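Local atomic coordinates of aspartate aminotransferase (Thermotoga maritima, PDB entry 1O4S), a protein that transfers the amino group of L-aspartate to 2-oxoglutarate, giving oxaloacetate and L-glutamate, with pyridoxal 5'-phosphate as cofactor, and works as a homodimer. Residues B[307-310]-B[311-315]. Residues are numbered along the deposited sequence; the frame is centred on the assembly and turned at random.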
loop_
_atom_site.group_PDB
_atom_site.type_symbol
_atom_site.label_atom_id
_atom_site.label_comp_id
_atom_site.label_asym_id
_atom_site.label_seq_id
_atom_site.Cartn_x
_atom_site.Cartn_y
_atom_site.Cartn_z
ATOM N N ASN B 307 -7.649 -17.932 29.413
ATOM C CA ASN B 307 -8.176 -18.493 30.667
ATOM C C ASN B 307 -7.332 -18.122 31.876
ATOM O O ASN B 307 -7.867 -17.856 32.940
ATOM C CB ASN B 307 -8.270 -20.016 30.608
ATOM C CG ASN B 307 -9.379 -20.496 29.718
ATOM O OD1 ASN B 307 -10.342 -19.771 29.465
ATOM N ND2 ASN B 307 -9.254 -21.726 29.222
ATOM N N PHE B 308 -6.014 -18.113 31.714
ATOM C CA PHE B 308 -5.114 -17.808 32.820
ATOM C C PHE B 308 -5.163 -16.351 33.250
ATOM O O PHE B 308 -5.107 -16.048 34.436
ATOM C CB PHE B 308 -3.662 -18.157 32.458
ATOM C CG PHE B 308 -2.664 -17.673 33.480
ATOM C CD1 PHE B 308 -2.542 -18.322 34.708
ATOM C CD2 PHE B 308 -1.889 -16.541 33.238
ATOM C CE1 PHE B 308 -1.653 -17.856 35.668
ATOM C CE2 PHE B 308 -0.988 -16.081 34.187
ATOM C CZ PHE B 308 -0.875 -16.734 35.406
ATOM N N VAL B 309 -5.215 -15.444 32.291
ATOM C CA VAL B 309 -5.231 -14.023 32.613
ATOM C C VAL B 309 -6.591 -13.637 33.207
ATOM O O VAL B 309 -6.665 -12.830 34.131
ATOM C CB VAL B 309 -4.860 -13.111 31.397
ATOM C CG1 VAL B 309 -5.805 -13.315 30.193
ATOM C CG2 VAL B 309 -4.889 -11.623 31.809
ATOM N N VAL B 310 -7.647 -14.244 32.675
ATOM C CA VAL B 310 -9.005 -14.006 33.132
ATOM C C VAL B 310 -9.103 -14.427 34.591
ATOM O O VAL B 310 -9.447 -13.609 35.432
ATOM C CB VAL B 310 -10.064 -14.705 32.221
ATOM C CG1 VAL B 310 -11.422 -14.820 32.904
ATOM C CG2 VAL B 310 -10.204 -13.935 30.903
ATOM N N GLU B 311 -8.761 -15.675 34.900
ATOM C CA GLU B 311 -8.811 -16.146 36.290
ATOM C C GLU B 311 -8.005 -15.224 37.198
ATOM O O GLU B 311 -8.464 -14.819 38.250
ATOM C CB GLU B 311 -8.316 -17.592 36.455
ATOM C CG GLU B 311 -8.176 -17.976 37.944
ATOM C CD GLU B 311 -8.168 -19.481 38.246
ATOM O OE1 GLU B 311 -8.183 -19.835 39.463
ATOM O OE2 GLU B 311 -8.135 -20.304 37.287
ATOM N N ARG B 312 -6.798 -14.895 36.787
ATOM C CA ARG B 312 -5.907 -14.102 37.608
ATOM C C ARG B 312 -6.466 -12.712 37.948
ATOM O O ARG B 312 -6.421 -12.282 39.109
ATOM C CB ARG B 312 -4.571 -13.971 36.902
ATOM C CG ARG B 312 -3.477 -13.509 37.771
ATOM C CD ARG B 312 -3.090 -14.485 38.858
ATOM N NE ARG B 312 -1.640 -14.541 38.844
ATOM C CZ ARG B 312 -0.823 -13.643 39.393
ATOM N NH1 ARG B 312 -1.278 -12.615 40.103
ATOM N NH2 ARG B 312 0.482 -13.810 39.253
ATOM N N LEU B 313 -7.031 -12.043 36.952
ATOM C CA LEU B 313 -7.499 -10.673 37.113
ATOM C C LEU B 313 -8.765 -10.600 37.953
ATOM O O LEU B 313 -8.901 -9.677 38.745
ATOM C CB LEU B 313 -7.726 -9.998 35.756
ATOM C CG LEU B 313 -6.442 -9.535 35.078
ATOM C CD1 LEU B 313 -6.717 -9.077 33.649
ATOM C CD2 LEU B 313 -5.744 -8.435 35.877
ATOM N N LYS B 314 -9.683 -11.540 37.730
ATOM C CA LYS B 314 -10.863 -11.757 38.583
ATOM C C LYS B 314 -10.476 -11.798 40.075
ATOM O O LYS B 314 -11.019 -11.051 40.901
ATOM C CB LYS B 314 -11.558 -13.091 38.232
ATOM C CG LYS B 314 -12.521 -13.061 37.035
ATOM C CD LYS B 314 -13.575 -14.217 37.095
ATOM C CE LYS B 314 -14.719 -13.946 38.124
ATOM N NZ LYS B 314 -15.824 -14.977 38.152
ATOM N N LYS B 315 -9.530 -12.685 40.375
ATOM C CA LYS B 315 -8.941 -12.882 41.701
ATOM C C LYS B 315 -8.392 -11.587 42.336
ATOM O O LYS B 315 -8.559 -11.371 43.530
ATOM C CB LYS B 315 -7.843 -13.958 41.565
ATOM C CG LYS B 315 -6.956 -14.242 42.773
ATOM C CD LYS B 315 -6.157 -15.560 42.513
ATOM C CE LYS B 315 -4.760 -15.600 43.176
ATOM N NZ LYS B 315 -3.712 -16.070 42.187
#
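Val309 and Leu313, one helical turn apart, form the tight apolar side of this last part of helix 296-315. Their side chains run alongside each other, and CG2 of Val309 touches CD1 of Leu313 at 3.6 Å. Val309 turns CG2 anti to its own backbone N and holds CG1 between that N and the carbonyl carbon (chi1 58°), leaving CG2 to meet the leucine. Both residues are buried against Leu329 of strand 328-332. Phe368 also packs on Val309, and Leu379 of helix 372-386 on Leu313. The side chain of Leu313 lies about 10 Å from that of Arg365, inferred by similarity to bind L-aspartate, so this is structural packing near the substrate site but not in it.

On the neighbouring flank Phe308 and Arg312 point the same way. The ring's far carbon CZ comes within 4.1 Å of NE of Arg312, with the ring and guanidinium planes almost perpendicular (89°). Both side chains start anti to the backbone N, but the arginine then bends at chi2 (66°) and chi3, taking its head toward helix 372-386. There NH2 forms a salt bridge with Asp380 and NH1 another with Glu383, while Phe308 rests on Thr376 and Leu379.

Four successive i to i+4 backbone bonds, from Asn307 O–Glu311 N to Val310 O–Lys314 N, tie the turns together; Leu313 N reaches Val309 O at 3.0 Å. The opposite side is loose: Asn307, Glu311 and Lys314 are exposed, with CB of Glu311 beside Asn307 O and CB and CG of Lys314 beside Val310 O.

The helix end is thus amphipathic, apolar where Val309, Val310 and Leu313 meet Leu329 and polar toward solvent, and the two carboxylates receiving buried Arg312 probably stabilise its positive charge while joining this helix to helix 372-386.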